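Local atomic coordinates of protein translation elongation factor 1A (PDB entry 3WND), a protein that probably acts as a translation elongation factor of the SelB/EF-Tu type, binding guanine nucleotide and, in its GTP-bound form, cysteinyl-tRNA(Cys). Residues P298-S310 with K348-T360. Residues are numbered along the deposited sequence; the frame is centred on the assembly and turned at random. Where two conformers were deposited one is given.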
loop_
_atom_site.group_PDB
_atom_site.type_symbol
_atom_site.label_atom_id
_atom_site.label_comp_id
_atom_site.label_asym_id
_atom_site.label_seq_id
_atom_site.Cartn_x
_atom_site.Cartn_y
_atom_site.Cartn_z
ATOM N N PRO A 298 3.702 -9.272 -27.337
ATOM C CA PRO A 298 3.047 -10.584 -27.074
ATOM C C PRO A 298 4.082 -11.579 -26.687
ATOM O O PRO A 298 5.273 -11.464 -27.100
ATOM C CB PRO A 298 2.353 -10.993 -28.415
ATOM C CG PRO A 298 2.517 -9.833 -29.311
ATOM C CD PRO A 298 3.443 -8.764 -28.695
ATOM N N ALA A 299 3.601 -12.558 -25.904
ATOM C CA ALA A 299 4.342 -13.692 -25.372
ATOM C C ALA A 299 5.423 -13.334 -24.386
ATOM O O ALA A 299 6.173 -14.222 -23.956
ATOM C CB ALA A 299 4.897 -14.545 -26.492
ATOM N N SER A 300 5.516 -12.073 -24.028
ATOM C CA SER A 300 6.478 -11.668 -22.998
ATOM C C SER A 300 5.919 -11.782 -21.564
ATOM O O SER A 300 4.668 -11.948 -21.347
ATOM C CB SER A 300 6.920 -10.226 -23.205
ATOM O OG SER A 300 5.855 -9.347 -22.797
ATOM N N VAL A 301 6.846 -11.640 -20.610
ATOM C CA VAL A 301 6.659 -11.911 -19.171
ATOM C C VAL A 301 6.513 -10.630 -18.366
ATOM O O VAL A 301 7.337 -9.678 -18.486
ATOM C CB VAL A 301 7.818 -12.769 -18.614
ATOM C CG1 VAL A 301 7.607 -13.052 -17.141
ATOM C CG2 VAL A 301 7.945 -14.088 -19.423
ATOM N N LEU A 302 5.469 -10.572 -17.549
ATOM C CA LEU A 302 5.303 -9.372 -16.676
ATOM C C LEU A 302 5.017 -9.891 -15.273
ATOM O O LEU A 302 4.857 -11.126 -15.092
ATOM C CB LEU A 302 4.219 -8.402 -17.174
ATOM C CG LEU A 302 4.505 -7.666 -18.484
ATOM C CD1 LEU A 302 3.225 -7.025 -19.003
ATOM C CD2 LEU A 302 5.655 -6.653 -18.416
ATOM N N HIS A 303 5.026 -9.005 -14.282
ATOM C CA HIS A 303 4.594 -9.377 -12.963
ATOM C C HIS A 303 3.389 -8.558 -12.660
ATOM O O HIS A 303 3.350 -7.345 -12.945
ATOM C CB HIS A 303 5.679 -9.090 -11.920
ATOM C CG HIS A 303 5.753 -10.119 -10.875
ATOM N ND1 HIS A 303 6.234 -11.405 -11.098
ATOM C CD2 HIS A 303 5.454 -10.027 -9.492
ATOM C CE1 HIS A 303 6.124 -12.097 -9.948
ATOM N NE2 HIS A 303 5.722 -11.235 -8.950
ATOM N N LEU A 304 2.341 -9.202 -12.136
ATOM C CA LEU A 304 1.078 -8.518 -11.907
ATOM C C LEU A 304 0.831 -8.352 -10.399
ATOM O O LEU A 304 1.014 -9.301 -9.591
ATOM C CB LEU A 304 -0.074 -9.342 -12.539
ATOM C CG LEU A 304 -1.531 -8.872 -12.366
ATOM C CD1 LEU A 304 -2.374 -9.362 -13.530
ATOM C CD2 LEU A 304 -2.108 -9.397 -11.027
ATOM N N PHE A 305 0.446 -7.155 -10.021
ATOM C CA PHE A 305 0.023 -6.880 -8.630
ATOM C C PHE A 305 -1.413 -6.377 -8.622
ATOM O O PHE A 305 -1.788 -5.494 -9.373
ATOM C CB PHE A 305 0.865 -5.686 -8.123
ATOM C CG PHE A 305 2.330 -5.987 -8.037
ATOM C CD1 PHE A 305 2.901 -6.417 -6.862
ATOM C CD2 PHE A 305 3.111 -5.928 -9.195
ATOM C CE1 PHE A 305 4.275 -6.782 -6.844
ATOM C CE2 PHE A 305 4.481 -6.243 -9.162
ATOM C CZ PHE A 305 5.053 -6.680 -8.024
ATOM N N VAL A 306 -2.254 -6.994 -7.773
ATOM C CA VAL A 306 -3.608 -6.509 -7.583
ATOM C C VAL A 306 -3.909 -6.774 -6.132
ATOM O O VAL A 306 -3.633 -7.851 -5.609
ATOM C CB VAL A 306 -4.640 -7.111 -8.570
ATOM C CG1 VAL A 306 -4.800 -8.610 -8.333
ATOM C CG2 VAL A 306 -6.004 -6.370 -8.485
ATOM N N GLY A 307 -4.464 -5.761 -5.441
ATOM C CA GLY A 307 -4.631 -5.895 -3.997
ATOM C C GLY A 307 -3.266 -6.198 -3.352
ATOM O O GLY A 307 -2.267 -5.486 -3.628
ATOM N N LEU A 308 -3.217 -7.267 -2.523
ATOM C CA LEU A 308 -1.953 -7.645 -1.889
ATOM C C LEU A 308 -1.411 -8.935 -2.520
ATOM O O LEU A 308 -0.645 -9.694 -1.884
ATOM C CB LEU A 308 -2.142 -7.781 -0.366
ATOM C CG LEU A 308 -2.833 -6.581 0.291
ATOM C CD1 LEU A 308 -2.831 -6.872 1.776
ATOM C CD2 LEU A 308 -2.117 -5.233 0.029
ATOM N N GLN A 309 -1.828 -9.161 -3.766
ATOM C CA GLN A 309 -1.358 -10.367 -4.535
ATOM C C GLN A 309 -0.289 -9.925 -5.563
ATOM O O GLN A 309 -0.287 -8.783 -6.069
ATOM C CB GLN A 309 -2.544 -11.016 -5.211
ATOM C CG GLN A 309 -3.550 -11.566 -4.247
ATOM C CD GLN A 309 -4.961 -11.697 -4.895
ATOM O OE1 GLN A 309 -5.559 -12.791 -4.915
ATOM N NE2 GLN A 309 -5.516 -10.572 -5.370
ATOM N N SER A 310 0.627 -10.851 -5.893
ATOM C CA SER A 310 1.644 -10.538 -6.874
ATOM C C SER A 310 2.097 -11.807 -7.534
ATOM O O SER A 310 2.695 -12.663 -6.842
ATOM C CB SER A 310 2.860 -9.869 -6.214
ATOM O OG SER A 310 3.355 -10.631 -5.103
ATOM N N LYS A 348 -13.689 -5.078 -9.614
ATOM C CA LYS A 348 -13.312 -4.224 -10.766
ATOM C C LYS A 348 -12.719 -2.899 -10.290
ATOM O O LYS A 348 -12.010 -2.251 -11.059
ATOM C CB LYS A 348 -14.499 -4.006 -11.686
ATOM C CG LYS A 348 -14.830 -5.310 -12.339
ATOM C CD LYS A 348 -15.462 -5.162 -13.698
ATOM C CE LYS A 348 -15.447 -6.554 -14.306
ATOM N NZ LYS A 348 -15.030 -6.565 -15.743
ATOM N N GLN A 349 -12.994 -2.509 -9.050
ATOM C CA GLN A 349 -12.443 -1.273 -8.526
ATOM C C GLN A 349 -10.926 -1.393 -8.241
ATOM O O GLN A 349 -10.284 -0.451 -7.868
ATOM C CB GLN A 349 -13.183 -0.771 -7.250
ATOM C CG GLN A 349 -13.092 -1.704 -6.004
ATOM C CD GLN A 349 -14.297 -2.570 -5.928
ATOM O OE1 GLN A 349 -14.817 -2.959 -6.954
ATOM N NE2 GLN A 349 -14.735 -2.930 -4.723
ATOM N N ASP A 350 -10.417 -2.608 -8.250
ATOM C CA ASP A 350 -9.029 -2.825 -7.816
ATOM C C ASP A 350 -8.072 -2.513 -8.953
ATOM O O ASP A 350 -8.190 -3.033 -10.045
ATOM C CB ASP A 350 -8.775 -4.282 -7.366
ATOM C CG ASP A 350 -9.473 -4.652 -6.108
ATOM O OD1 ASP A 350 -9.789 -3.826 -5.276
ATOM O OD2 ASP A 350 -9.686 -5.867 -5.945
ATOM N N ARG A 351 -7.143 -1.574 -8.667
ATOM C CA ARG A 351 -6.154 -1.174 -9.676
ATOM C C ARG A 351 -5.095 -2.301 -9.776
ATOM O O ARG A 351 -4.571 -2.805 -8.757
ATOM C CB ARG A 351 -5.500 0.197 -9.358
ATOM C CG ARG A 351 -4.535 0.617 -10.416
ATOM C CD ARG A 351 -3.797 1.899 -10.017
ATOM N NE ARG A 351 -4.769 2.935 -9.788
ATOM C CZ ARG A 351 -4.933 4.081 -10.456
ATOM N NH1 ARG A 351 -4.099 4.493 -11.378
ATOM N NH2 ARG A 351 -5.966 4.860 -10.130
ATOM N N PHE A 352 -4.802 -2.695 -11.006
ATOM C CA PHE A 352 -3.709 -3.673 -11.250
ATOM C C PHE A 352 -2.445 -2.835 -11.619
ATOM O O PHE A 352 -2.505 -1.850 -12.325
ATOM C CB PHE A 352 -4.024 -4.504 -12.490
ATOM C CG PHE A 352 -5.076 -5.584 -12.261
ATOM C CD1 PHE A 352 -4.699 -6.914 -12.199
ATOM C CD2 PHE A 352 -6.447 -5.250 -12.173
ATOM C CE1 PHE A 352 -5.664 -7.922 -12.062
ATOM C CE2 PHE A 352 -7.395 -6.239 -11.944
ATOM C CZ PHE A 352 -7.007 -7.602 -11.952
ATOM N N LEU A 353 -1.304 -3.298 -11.147
ATOM C CA LEU A 353 -0.017 -2.774 -11.589
ATOM C C LEU A 353 0.740 -3.904 -12.302
ATOM O O LEU A 353 0.643 -5.071 -11.921
ATOM C CB LEU A 353 0.848 -2.399 -10.433
ATOM C CG LEU A 353 0.507 -1.151 -9.703
ATOM C CD1 LEU A 353 1.645 -0.843 -8.645
ATOM C CD2 LEU A 353 0.223 0.074 -10.587
ATOM N N LEU A 354 1.430 -3.559 -13.386
ATOM C CA LEU A 354 2.267 -4.549 -14.079
ATOM C C LEU A 354 3.710 -4.072 -14.032
ATOM O O LEU A 354 3.982 -2.877 -14.215
ATOM C CB LEU A 354 1.866 -4.548 -15.567
ATOM C CG LEU A 354 0.387 -4.994 -15.755
ATOM C CD1 LEU A 354 -0.038 -4.896 -17.225
ATOM C CD2 LEU A 354 0.136 -6.411 -15.206
ATOM N N ALA A 355 4.593 -5.040 -13.836
ATOM C CA ALA A 355 6.021 -4.747 -13.699
ATOM C C ALA A 355 6.820 -5.672 -14.593
ATOM O O ALA A 355 6.323 -6.756 -14.985
ATOM C CB ALA A 355 6.472 -4.854 -12.220
ATOM N N ASN A 356 8.068 -5.258 -14.883
ATOM C CA ASN A 356 9.069 -6.138 -15.488
ATOM C C ASN A 356 10.239 -6.185 -14.552
ATOM O O ASN A 356 10.927 -5.208 -14.360
ATOM C CB ASN A 356 9.487 -5.644 -16.916
ATOM C CG ASN A 356 10.503 -6.569 -17.571
ATOM O OD1 ASN A 356 11.237 -7.316 -16.886
ATOM N ND2 ASN A 356 10.637 -6.468 -18.868
ATOM N N LEU A 357 10.342 -7.281 -13.828
ATOM C CA LEU A 357 11.280 -7.355 -12.726
ATOM C C LEU A 357 12.694 -7.291 -13.164
ATOM O O LEU A 357 13.561 -7.151 -12.295
ATOM C CB LEU A 357 11.080 -8.618 -11.889
ATOM C CG LEU A 357 9.695 -8.897 -11.317
ATOM C CD1 LEU A 357 9.567 -10.207 -10.628
ATOM C CD2 LEU A 357 9.338 -7.813 -10.323
ATOM N N ASP A 358 12.947 -7.436 -14.485
ATOM C CA ASP A 358 14.326 -7.439 -14.982
ATOM C C ASP A 358 14.804 -6.087 -15.414
ATOM O O ASP A 358 16.019 -5.929 -15.743
ATOM C CB ASP A 358 14.412 -8.428 -16.181
ATOM C CG ASP A 358 14.205 -9.832 -15.753
ATOM O OD1 ASP A 358 14.509 -10.282 -14.609
ATOM O OD2 ASP A 358 13.715 -10.483 -16.623
ATOM N N LEU A 359 13.935 -5.087 -15.326
ATOM C CA LEU A 359 14.387 -3.742 -15.712
ATOM C C LEU A 359 14.999 -2.987 -14.543
ATOM O O LEU A 359 14.972 -3.433 -13.392
ATOM C CB LEU A 359 13.208 -2.953 -16.320
ATOM C CG LEU A 359 12.651 -3.585 -17.600
ATOM C CD1 LEU A 359 11.422 -2.844 -18.138
ATOM C CD2 LEU A 359 13.761 -3.660 -18.666
ATOM N N THR A 360 15.556 -1.807 -14.830
ATOM C CA THR A 360 16.012 -0.955 -13.714
ATOM C C THR A 360 14.864 -0.255 -13.004
ATOM O O THR A 360 14.766 -0.291 -11.765
ATOM C CB THR A 360 16.984 0.148 -14.251
ATOM O OG1 THR A 360 18.018 -0.490 -14.986
ATOM C CG2 THR A 360 17.598 0.968 -13.121
HETATM O O HOH W 1 -5.338 -3.170 -6.171
#
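Val306 lies over one face of the Phe352 ring, its CG2 3.6 Å from the ring centroid and almost on the normal, a CH-pi contact. With CG2 anti to the backbone N (CG1 at chi1 65°), this methyl reaches the ring centre and also meets Asp350 CB. Leu304 approaches the same ring at its edge, CD1 3.6 Å from Phe352 CD1, while its CB touches Leu354 CD2. Were Phe352 an alanine, a gap would probably open beneath Val306 CG2 and beside Leu304, both losing the ring they pack on. On the other face of the sheet, Ala355 CB lies at the edge of the Phe305 ring, 3.9 Å from Phe305 CE2, and Leu357 CD1 covers a face of the His303 imidazole, offset toward its rim. Paired bonds join the antiparallel strands at His303-Ala355 and Phe305-Leu353; the straightest, Phe305 N to Leu353 O, is 2.8 Å. Beyond them, a water links Gly307 N to Arg351 O. In this C-terminal beta domain, strand 301-306 turns back through the type II' Val306-Gln309 turn to pair with 309-320, so it lies between that strand and 352-355, which in turn pairs with 363-369; Phe305 and Leu353 rest on helix 74-83, and Asp350 salt-bridges Arg194 of strand 194-203.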